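Local coordinates for protein putative Nitroreductase (Desulfovibrio desulfuricans subsp. desulfuricans str. G20, PDB 3E39) that binds flavin mononucleotide and probably acts as an FMN-dependent oxidoreductase of the nitroreductase family, at residues G44-A57 / A78-Y92. Numbering follows the deposited sequence.
Sequences GLNNQPCRFLVIRA and AKVIILVFLDREAMY. With FMN (flavin mononucleotide), chain G; ACT (acetate ion), chain C.
Strands 50-56 and 80-87 pair antiparallel, from Cys50 with Leu86 to Arg56 with Val80; strand 50-56, at one edge of the four-stranded antiparallel sheet within the chain, thus meets an inner strand, and the backbone of Phe52 also bonds to the second subunit. Paired backbone bonds link Arg51 with Phe85, Leu53 with Leu83 and Ile55 with Ile81, and Asp87 N extends the series by donating almost straight to Pro49 O (2.8 Å, 173°). The residues alternate between two faces. On one, Phe52 lies side by side with Val84, its CE1 4.2 Å from Val84 CG1, and both reach Met108 of helix 94-114. On the other, Phe85 turns its ring edge to Leu53, with CE1 4.0 Å from Leu53 CB, while Leu170 of the second subunit packs against Phe85.

At the Asp87 end of the pairing, the Arg51 side chain bends at chi2 (-65°), bringing one guanidinium face over Asp87 CB. Its NH2 forms a salt bridge with Asp87 OD2 (3.1 Å), though as a hydrogen bond it is weak and bent, whereas NH1 donates in the guanidinium plane to the carbonyls of Gln48 and Cys50, fixing the group's rotation. Asp87 OD1 closes an Asx turn onto Glu89 N and also meets Arg142.

Farther out, Leu45 CD1 makes an off-centre CH-pi contact with Tyr92, whose OH donates to O of an acetate ion, probably from the crystallisation liquor (2.8 Å). Gly44 and Tyr92 border the flavin, which Arg15 and Ser17 of the second subunit also bind: an FMN site at the dimer interface, as in the nitroreductase fold.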
ATOM      1  N   GLY A  44       9.957   0.194   6.390  1.00  7.54           N
ATOM      2  CA  GLY A  44      10.847  -0.557   7.271  1.00 11.29           C
ATOM      3  C   GLY A  44      11.872   0.393   7.910  1.00 11.26           C
ATOM      4  O   GLY A  44      12.396   1.319   7.270  1.00 15.46           O
ATOM      5  N   LEU A  45      12.057   0.221   9.201  1.00 13.67           N
ATOM      6  CA  LEU A  45      13.002   0.956  10.003  1.00 12.32           C
ATOM      7  C   LEU A  45      12.659   2.440  10.065  1.00 12.65           C
ATOM      8  O   LEU A  45      13.432   3.231  10.599  1.00 14.90           O
ATOM      9  CB  LEU A  45      14.420   0.758   9.443  1.00 13.69           C
ATOM     10  CG  LEU A  45      14.885  -0.661   9.106  1.00 20.54           C
ATOM     11  CD1 LEU A  45      16.235  -0.606   8.391  1.00 24.68           C
ATOM     12  CD2 LEU A  45      14.950  -1.479  10.341  1.00 28.04           C
ATOM     13  N   ASN A  46      11.479   2.815   9.572  1.00 10.00           N
ATOM     14  CA  ASN A  46      11.125   4.212   9.397  1.00 10.20           C
ATOM     15  C   ASN A  46      12.229   4.925   8.593  1.00  9.60           C
ATOM     16  O   ASN A  46      12.550   6.113   8.839  1.00 12.52           O
ATOM     17  CB  ASN A  46      10.864   4.943  10.740  1.00  8.59           C
ATOM     18  CG  ASN A  46      10.141   6.280  10.559  1.00 10.75           C
ATOM     19  OD1 ASN A  46       9.373   6.469   9.618  1.00 11.06           O
ATOM     20  ND2 ASN A  46      10.343   7.204  11.509  1.00 10.58           N
ATOM     21  N   ASN A  47      12.806   4.216   7.631  1.00  9.89           N
ATOM     22  CA  ASN A  47      13.827   4.772   6.755  1.00 11.26           C
ATOM     23  C   ASN A  47      13.296   5.825   5.768  1.00 11.05           C
ATOM     24  O   ASN A  47      14.072   6.638   5.268  1.00 13.50           O
ATOM     25  CB  ASN A  47      14.495   3.701   5.932  1.00 12.58           C
ATOM     26  CG  ASN A  47      15.470   2.853   6.710  1.00 24.56           C
ATOM     27  OD1 ASN A  47      15.742   1.708   6.316  1.00 34.00           O
ATOM     28  ND2 ASN A  47      16.006   3.387   7.799  1.00 23.09           N
ATOM     29  N   GLN A  48      12.017   5.746   5.422  1.00  9.43           N
ATOM     30  CA  GLN A  48      11.369   6.737   4.558  1.00  9.94           C
ATOM     31  C   GLN A  48      12.120   6.864   3.231  1.00 10.61           C
ATOM     32  O   GLN A  48      12.651   7.927   2.917  1.00 10.29           O
ATOM     33  CB  GLN A  48      11.285   8.089   5.269  1.00  9.20           C
ATOM     34  CG  GLN A  48      10.475   8.024   6.562  1.00 12.07           C
ATOM     35  CD  GLN A  48      10.700   9.243   7.409  1.00  9.08           C
ATOM     36  OE1 GLN A  48      10.541  10.372   6.931  1.00 11.35           O
ATOM     37  NE2 GLN A  48      11.068   9.041   8.658  1.00 11.39           N
ATOM     38  N   PRO A  49      12.149   5.771   2.452  1.00  8.01           N
ATOM     39  CA  PRO A  49      12.885   5.744   1.188  1.00  7.78           C
ATOM     40  C   PRO A  49      12.211   6.414  -0.013  1.00  8.02           C
ATOM     41  O   PRO A  49      12.862   6.567  -1.058  1.00  6.77           O
ATOM     42  CB  PRO A  49      13.024   4.261   0.922  1.00  8.76           C
ATOM     43  CG  PRO A  49      11.736   3.675   1.437  1.00  6.46           C
ATOM     44  CD  PRO A  49      11.477   4.478   2.712  1.00  9.69           C
ATOM     45  N   CYS A  50      10.927   6.762   0.111  1.00  8.53           N
ATOM     46  CA  CYS A  50      10.198   7.313  -1.021  1.00  7.65           C
ATOM     47  C   CYS A  50      10.524   8.777  -1.297  1.00  7.22           C
ATOM     48  O   CYS A  50      10.674   9.603  -0.375  1.00 10.14           O
ATOM     49  CB  CYS A  50       8.683   7.127  -0.887  1.00  9.05           C
ATOM     50  SG  CYS A  50       8.177   5.405  -0.840  1.00 11.67           S
ATOM     51  N   ARG A  51      10.550   9.092  -2.594  1.00  6.91           N
ATOM     52  CA  ARG A  51      10.821  10.441  -3.090  1.00  6.30           C
ATOM     53  C   ARG A  51       9.747  10.738  -4.151  1.00  8.30           C
ATOM     54  O   ARG A  51       9.251   9.820  -4.812  1.00  9.01           O
ATOM     55  CB  ARG A  51      12.215  10.524  -3.688  1.00  8.18           C
ATOM     56  CG  ARG A  51      13.344  10.245  -2.715  1.00  9.48           C
ATOM     57  CD  ARG A  51      13.461  11.300  -1.595  1.00 13.12           C
ATOM     58  NE  ARG A  51      14.597  10.920  -0.734  1.00  8.30           N
ATOM     59  CZ  ARG A  51      14.531  10.088   0.306  1.00 11.65           C
ATOM     60  NH1 ARG A  51      13.376   9.608   0.723  1.00  9.78           N
ATOM     61  NH2 ARG A  51      15.647   9.784   0.988  1.00 12.79           N
ATOM     62  N   PHE A  52       9.429  12.014  -4.325  1.00  7.83           N
ATOM     63  CA  PHE A  52       8.302  12.414  -5.170  1.00 10.14           C
ATOM     64  C   PHE A  52       8.658  13.562  -6.078  1.00  9.70           C
ATOM     65  O   PHE A  52       9.468  14.438  -5.717  1.00  9.93           O
ATOM     66  CB  PHE A  52       7.126  12.821  -4.282  1.00  9.71           C
ATOM     67  CG  PHE A  52       6.827  11.808  -3.203  1.00 10.34           C
ATOM     68  CD1 PHE A  52       5.986  10.747  -3.440  1.00  9.69           C
ATOM     69  CD2 PHE A  52       7.477  11.869  -1.966  1.00 12.57           C
ATOM     70  CE1 PHE A  52       5.726   9.810  -2.452  1.00 12.96           C
ATOM     71  CE2 PHE A  52       7.222  10.906  -0.982  1.00 11.62           C
ATOM     72  CZ  PHE A  52       6.333   9.893  -1.234  1.00 12.84           C
ATOM     73  N   LEU A  53       8.050  13.557  -7.261  1.00  9.19           N
ATOM     74  CA  LEU A  53       8.220  14.646  -8.210  1.00  8.91           C
ATOM     75  C   LEU A  53       6.865  14.970  -8.808  1.00  8.50           C
ATOM     76  O   LEU A  53       6.233  14.116  -9.430  1.00  9.67           O
ATOM     77  CB  LEU A  53       9.214  14.265  -9.293  1.00  8.78           C
ATOM     78  CG  LEU A  53       9.482  15.343 -10.352  1.00 10.96           C
ATOM     79  CD1 LEU A  53       9.890  16.706  -9.777  1.00 18.14           C
ATOM     80  CD2 LEU A  53      10.501  14.787 -11.320  1.00 11.26           C
ATOM     81  N   VAL A  54       6.432  16.210  -8.631  1.00  8.26           N
ATOM     82  CA  VAL A  54       5.145  16.664  -9.162  1.00  8.47           C
ATOM     83  C   VAL A  54       5.311  17.242 -10.547  1.00 10.48           C
ATOM     84  O   VAL A  54       6.193  18.098 -10.763  1.00 11.00           O
ATOM     85  CB  VAL A  54       4.513  17.738  -8.213  1.00 10.04           C
ATOM     86  CG1 VAL A  54       3.191  18.294  -8.782  1.00 12.53           C
ATOM     87  CG2 VAL A  54       4.314  17.164  -6.781  1.00  9.31           C
ATOM     88  N   ILE A  55       4.441  16.796 -11.478  1.00 10.19           N
ATOM     89  CA  ILE A  55       4.457  17.288 -12.859  1.00 10.07           C
ATOM     90  C   ILE A  55       3.044  17.687 -13.233  1.00 10.21           C
ATOM     91  O   ILE A  55       2.181  16.818 -13.418  1.00 10.98           O
ATOM     92  CB  ILE A  55       4.950  16.224 -13.877  1.00 11.45           C
ATOM     93  CG1 ILE A  55       6.365  15.729 -13.526  1.00 13.75           C
ATOM     94  CG2 ILE A  55       4.941  16.791 -15.303  1.00 10.96           C
ATOM     95  CD1 ILE A  55       7.450  16.742 -13.657  1.00 20.74           C
ATOM     96  N   ARG A  56       2.788  18.988 -13.318  1.00 13.11           N
ATOM     97  CA  ARG A  56       1.464  19.474 -13.740  1.00 13.04           C
ATOM     98  C   ARG A  56       1.266  19.442 -15.248  1.00 13.96           C
ATOM     99  O   ARG A  56       2.215  19.366 -15.999  1.00 13.14           O
ATOM    100  CB  ARG A  56       1.193  20.878 -13.209  1.00 14.98           C
ATOM    101  CG  ARG A  56       1.016  20.886 -11.710  1.00 17.38           C
ATOM    102  CD  ARG A  56       0.689  22.234 -11.202  1.00 18.83           C
ATOM    103  NE  ARG A  56       0.220  22.253  -9.811  1.00 18.84           N
ATOM    104  CZ  ARG A  56      -1.034  22.010  -9.409  1.00 19.63           C
ATOM    105  NH1 ARG A  56      -1.985  21.673 -10.283  1.00 20.25           N
ATOM    106  NH2 ARG A  56      -1.342  22.116  -8.119  1.00 18.54           N
ATOM    107  N   ALA A  57       0.009  19.518 -15.667  1.00 13.63           N
ATOM    108  CA  ALA A  57      -0.370  19.421 -17.079  1.00 15.89           C
ATOM    109  C   ALA A  57       0.315  20.464 -17.952  1.00 18.15           C
ATOM    110  O   ALA A  57       0.630  20.214 -19.127  1.00 17.95           O
ATOM    111  CB  ALA A  57      -1.885  19.565 -17.204  1.00 16.82           C
ATOM    112  N   ALA A  78      -4.520  14.129 -17.663  1.00 13.67           N
ATOM    113  CA  ALA A  78      -4.405  14.396 -16.232  1.00 13.18           C
ATOM    114  C   ALA A  78      -4.075  15.855 -15.969  1.00 12.53           C
ATOM    115  O   ALA A  78      -3.507  16.528 -16.828  1.00 13.64           O
ATOM    116  CB  ALA A  78      -3.327  13.508 -15.627  1.00 15.71           C
ATOM    117  N   LYS A  79      -4.474  16.359 -14.810  1.00 13.01           N
ATOM    118  CA  LYS A  79      -4.128  17.731 -14.421  1.00 14.75           C
ATOM    119  C   LYS A  79      -2.864  17.762 -13.600  1.00 16.56           C
ATOM    120  O   LYS A  79      -2.124  18.763 -13.620  1.00 15.61           O
ATOM    121  CB  LYS A  79      -5.275  18.422 -13.668  1.00 17.19           C
ATOM    122  CG  LYS A  79      -6.576  18.455 -14.465  1.00 26.52           C
ATOM    123  CD  LYS A  79      -6.388  18.920 -15.915  1.00 30.77           C
ATOM    124  CE  LYS A  79      -7.535  18.473 -16.777  1.00 29.93           C
ATOM    125  NZ  LYS A  79      -7.295  18.685 -18.232  1.00 35.68           N
ATOM    126  N   VAL A  80      -2.613  16.676 -12.869  1.00 14.60           N
ATOM    127  CA  VAL A  80      -1.359  16.550 -12.135  1.00 14.06           C
ATOM    128  C   VAL A  80      -0.918  15.082 -12.163  1.00 12.65           C
ATOM    129  O   VAL A  80      -1.743  14.170 -12.147  1.00 11.94           O
ATOM    130  CB  VAL A  80      -1.479  17.071 -10.674  1.00 16.83           C
ATOM    131  CG1 VAL A  80      -2.486  16.255  -9.875  1.00 16.67           C
ATOM    132  CG2 VAL A  80      -0.081  17.110  -9.971  1.00 16.22           C
ATOM    133  N   ILE A  81       0.391  14.883 -12.254  1.00 11.65           N
ATOM    134  CA  ILE A  81       1.019  13.576 -12.192  1.00 10.17           C
ATOM    135  C   ILE A  81       2.051  13.627 -11.044  1.00 10.59           C
ATOM    136  O   ILE A  81       2.834  14.593 -10.943  1.00 13.04           O
ATOM    137  CB  ILE A  81       1.696  13.210 -13.524  1.00 10.13           C
ATOM    138  CG1 ILE A  81       0.610  13.030 -14.607  1.00 13.92           C
ATOM    139  CG2 ILE A  81       2.484  11.900 -13.404  1.00  5.96           C
ATOM    140  CD1 ILE A  81       1.115  12.931 -16.012  1.00 17.18           C
ATOM    141  N   ILE A  82       2.015  12.638 -10.155  1.00  9.56           N
ATOM    142  CA  ILE A  82       2.994  12.532  -9.087  1.00  7.44           C
ATOM    143  C   ILE A  82       3.871  11.303  -9.405  1.00  7.23           C
ATOM    144  O   ILE A  82       3.390  10.164  -9.472  1.00  5.73           O
ATOM    145  CB  ILE A  82       2.354  12.417  -7.662  1.00  7.73           C
ATOM    146  CG1 ILE A  82       1.561  13.684  -7.302  1.00  9.26           C
ATOM    147  CG2 ILE A  82       3.459  12.174  -6.563  1.00 11.42           C
ATOM    148  CD1 ILE A  82       0.716  13.537  -6.028  1.00  9.82           C
ATOM    149  N   LEU A  83       5.144  11.551  -9.670  1.00  7.92           N
ATOM    150  CA  LEU A  83       6.094  10.476  -9.867  1.00  8.30           C
ATOM    151  C   LEU A  83       6.633  10.020  -8.512  1.00  9.68           C
ATOM    152  O   LEU A  83       7.007  10.851  -7.666  1.00  9.62           O
ATOM    153  CB  LEU A  83       7.217  10.889 -10.812  1.00  8.09           C
ATOM    154  CG  LEU A  83       6.794  11.442 -12.167  1.00  8.88           C
ATOM    155  CD1 LEU A  83       8.037  11.805 -13.013  1.00 12.70           C
ATOM    156  CD2 LEU A  83       5.917  10.465 -12.897  1.00 10.15           C
ATOM    157  N   VAL A  84       6.626   8.706  -8.300  1.00  7.66           N
ATOM    158  CA  VAL A  84       7.093   8.104  -7.063  1.00  6.84           C
ATOM    159  C   VAL A  84       8.371   7.303  -7.309  1.00  7.36           C
ATOM    160  O   VAL A  84       8.442   6.493  -8.235  1.00  8.27           O
ATOM    161  CB  VAL A  84       6.009   7.173  -6.506  1.00  7.43           C
ATOM    162  CG1 VAL A  84       6.390   6.649  -5.106  1.00  7.07           C
ATOM    163  CG2 VAL A  84       4.656   7.911  -6.500  1.00 11.66           C
ATOM    164  N   PHE A  85       9.360   7.500  -6.436  1.00  6.56           N
ATOM    165  CA  PHE A  85      10.643   6.833  -6.548  1.00  4.76           C
ATOM    166  C   PHE A  85      11.096   6.317  -5.185  1.00  7.56           C
ATOM    167  O   PHE A  85      10.577   6.702  -4.126  1.00  7.16           O
ATOM    168  CB  PHE A  85      11.762   7.802  -6.989  1.00  8.44           C
ATOM    169  CG  PHE A  85      11.447   8.591  -8.216  1.00  7.73           C
ATOM    170  CD1 PHE A  85      10.696   9.754  -8.119  1.00  9.48           C
ATOM    171  CD2 PHE A  85      11.915   8.194  -9.462  1.00  8.41           C
ATOM    172  CE1 PHE A  85      10.381  10.479  -9.236  1.00  8.24           C
ATOM    173  CE2 PHE A  85      11.603   8.932 -10.587  1.00  9.56           C
ATOM    174  CZ  PHE A  85      10.844  10.067 -10.477  1.00  8.19           C
ATOM    175  N   LEU A  86      12.029   5.381  -5.219  1.00  6.49           N
ATOM    176  CA  LEU A  86      12.772   5.030  -4.026  1.00  8.73           C
ATOM    177  C   LEU A  86      14.171   5.612  -4.209  1.00 10.52           C
ATOM    178  O   LEU A  86      14.771   5.543  -5.296  1.00 10.83           O
ATOM    179  CB  LEU A  86      12.906   3.528  -3.799  1.00  9.82           C
ATOM    180  CG  LEU A  86      11.631   2.766  -3.475  1.00  8.02           C
ATOM    181  CD1 LEU A  86      11.825   1.295  -3.587  1.00  9.15           C
ATOM    182  CD2 LEU A  86      11.162   3.155  -2.079  1.00  6.40           C
ATOM    183  N   ASP A  87      14.667   6.210  -3.141  1.00  9.70           N
ATOM    184  CA  ASP A  87      16.047   6.689  -3.079  1.00  9.37           C
ATOM    185  C   ASP A  87      16.901   5.455  -2.810  1.00  8.70           C
ATOM    186  O   ASP A  87      16.806   4.818  -1.758  1.00  9.90           O
ATOM    187  CB  ASP A  87      16.182   7.717  -1.970  1.00 10.71           C
ATOM    188  CG  ASP A  87      17.612   8.237  -1.803  1.00 16.76           C
ATOM    189  OD1 ASP A  87      18.578   7.547  -2.152  1.00 18.42           O
ATOM    190  OD2 ASP A  87      17.766   9.327  -1.257  1.00 24.31           O
ATOM    191  N   ARG A  88      17.744   5.103  -3.760  1.00 10.40           N
ATOM    192  CA  ARG A  88      18.585   3.906  -3.625  1.00 13.65           C
ATOM    193  C   ARG A  88      19.505   3.926  -2.413  1.00 14.28           C
ATOM    194  O   ARG A  88      19.830   2.862  -1.889  1.00 19.33           O
ATOM    195  CB  ARG A  88      19.389   3.647  -4.902  1.00 11.58           C
ATOM    196  CG  ARG A  88      18.489   3.324  -6.092  1.00 13.05           C
ATOM    197  CD  ARG A  88      19.270   2.973  -7.360  1.00 16.31           C
ATOM    198  NE  ARG A  88      18.391   2.781  -8.510  1.00 17.47           N
ATOM    199  CZ  ARG A  88      17.749   1.650  -8.808  1.00 12.18           C
ATOM    200  NH1 ARG A  88      17.849   0.577  -8.035  1.00 16.17           N
ATOM    201  NH2 ARG A  88      16.959   1.610  -9.860  1.00 19.49           N
ATOM    202  N   GLU A  89      19.909   5.115  -1.963  1.00 17.30           N
ATOM    203  CA  GLU A  89      20.758   5.213  -0.768  1.00 19.23           C
ATOM    204  C   GLU A  89      20.016   4.895   0.523  1.00 19.56           C
ATOM    205  O   GLU A  89      20.608   4.392   1.466  1.00 22.07           O
ATOM    206  CB  GLU A  89      21.406   6.602  -0.673  1.00 21.46           C
ATOM    207  CG  GLU A  89      22.475   6.798  -1.716  1.00 24.92           C
ATOM    208  CD  GLU A  89      23.553   5.724  -1.596  1.00 34.05           C
ATOM    209  OE1 GLU A  89      24.075   5.553  -0.463  1.00 33.02           O
ATOM    210  OE2 GLU A  89      23.847   5.040  -2.610  1.00 29.06           O
ATOM    211  N   ALA A  90      18.716   5.159   0.545  1.00 16.52           N
ATOM    212  CA  ALA A  90      17.892   4.918   1.710  1.00 14.49           C
ATOM    213  C   ALA A  90      17.276   3.507   1.778  1.00 12.85           C
ATOM    214  O   ALA A  90      16.580   3.194   2.742  1.00 13.88           O
ATOM    215  CB  ALA A  90      16.788   5.955   1.736  1.00 12.16           C
HETATM  216  N   MSE A  91      17.479   2.668   0.764  1.00 11.08           N
HETATM  217  CA  MSE A  91      16.858   1.335   0.772  1.00 11.29           C
HETATM  218  C   MSE A  91      17.558   0.347   1.695  1.00 12.76           C
HETATM  219  O   MSE A  91      18.785   0.405   1.831  1.00 12.02           O
HETATM  220  CB  MSE A  91      16.825   0.729  -0.631  1.00 12.09           C
HETATM  221  CG  MSE A  91      15.975   1.488  -1.587  1.00  8.45           C
HETATM  222 SE   MSE A  91      15.978   0.784  -3.397  0.75 15.87          SE
HETATM  223  CE  MSE A  91      14.980  -0.522  -3.189  1.00 18.56           C
ATOM    224  N   TYR A  92      16.792  -0.555   2.318  1.00  9.20           N
ATOM    225  CA  TYR A  92      17.400  -1.622   3.150  1.00  9.74           C
ATOM    226  C   TYR A  92      17.079  -3.029   2.667  1.00  8.81           C
ATOM    227  O   TYR A  92      17.734  -4.016   3.052  1.00 11.02           O
ATOM    228  CB  TYR A  92      16.983  -1.491   4.617  1.00  7.98           C
ATOM    229  CG  TYR A  92      15.612  -2.079   4.963  1.00 12.51           C
ATOM    230  CD1 TYR A  92      14.438  -1.490   4.499  1.00  9.58           C
ATOM    231  CD2 TYR A  92      15.488  -3.202   5.782  1.00 13.62           C
ATOM    232  CE1 TYR A  92      13.173  -2.018   4.815  1.00 11.17           C
ATOM    233  CE2 TYR A  92      14.221  -3.718   6.125  1.00 11.87           C
ATOM    234  CZ  TYR A  92      13.073  -3.106   5.647  1.00 15.00           C
ATOM    235  OH  TYR A  92      11.816  -3.606   5.958  1.00 11.24           O
TER
HETATM  236  N1  FMN G 200       7.816  -3.008  12.886  1.00 10.51           N
HETATM  237  C2  FMN G 200       8.263  -3.972  13.759  1.00 11.64           C
HETATM  238  O2  FMN G 200       8.103  -3.783  14.940  1.00 11.59           O
HETATM  239  N3  FMN G 200       8.847  -5.143  13.328  1.00 10.32           N
HETATM  240  C4  FMN G 200       9.012  -5.416  11.998  1.00 11.89           C
HETATM  241  O4  FMN G 200       9.244  -6.576  11.652  1.00 11.52           O
HETATM  242  C4A FMN G 200       8.585  -4.463  11.093  1.00  8.19           C
HETATM  243  N5  FMN G 200       8.732  -4.695   9.756  1.00  7.53           N
HETATM  244  C5A FMN G 200       8.269  -3.760   8.854  1.00  6.07           C
HETATM  245  C6  FMN G 200       8.455  -4.018   7.511  1.00  8.45           C
HETATM  246  C7  FMN G 200       7.992  -3.106   6.563  1.00  8.49           C
HETATM  247  C7M FMN G 200       8.232  -3.342   5.095  1.00  4.42           C
HETATM  248  C8  FMN G 200       7.363  -1.926   6.949  1.00 10.76           C
HETATM  249  C8M FMN G 200       6.651  -1.049   5.931  1.00  9.13           C
HETATM  250  C9  FMN G 200       7.211  -1.659   8.294  1.00  7.13           C
HETATM  251  C9A FMN G 200       7.673  -2.566   9.270  1.00  7.95           C
HETATM  252  N10 FMN G 200       7.513  -2.337  10.650  1.00  7.90           N
HETATM  253  C10 FMN G 200       7.966  -3.268  11.535  1.00  8.64           C
HETATM  254  C1' FMN G 200       6.829  -1.114  11.187  1.00  8.44           C
HETATM  255  C2' FMN G 200       7.732   0.114  11.024  1.00  8.96           C
HETATM  256  O2' FMN G 200       8.782   0.070  11.967  1.00  8.44           O
HETATM  257  C3' FMN G 200       6.892   1.381  11.117  1.00  5.35           C
HETATM  258  O3' FMN G 200       5.974   1.474  10.074  1.00  7.38           O
HETATM  259  C4' FMN G 200       7.750   2.655  11.137  1.00  8.16           C
HETATM  260  O4' FMN G 200       8.587   2.651  12.286  1.00  9.42           O
HETATM  261  C5' FMN G 200       6.890   3.902  11.208  1.00  7.98           C
HETATM  262  O5' FMN G 200       6.004   3.851  12.321  1.00  8.83           O
HETATM  263  P   FMN G 200       4.435   4.000  12.106  1.00  8.67           P
HETATM  264  O1P FMN G 200       3.806   4.210  13.462  1.00  7.37           O
HETATM  265  O2P FMN G 200       3.973   2.727  11.419  1.00  7.51           O
HETATM  266  O3P FMN G 200       4.150   5.182  11.227  1.00 10.85           O
HETATM  267  C   ACT C 178      12.686  -5.633   8.862  1.00 17.71           C
HETATM  268  O   ACT C 178      11.895  -5.637   7.904  1.00 15.64           O
HETATM  269  OXT ACT C 178      13.559  -6.515   8.855  1.00 23.06           O
HETATM  270  CH3 ACT C 178      12.578  -4.618   9.964  1.00 18.68           C
HETATM  271  O   HOH W   1      -2.313  21.376 -13.361  1.00 19.36           O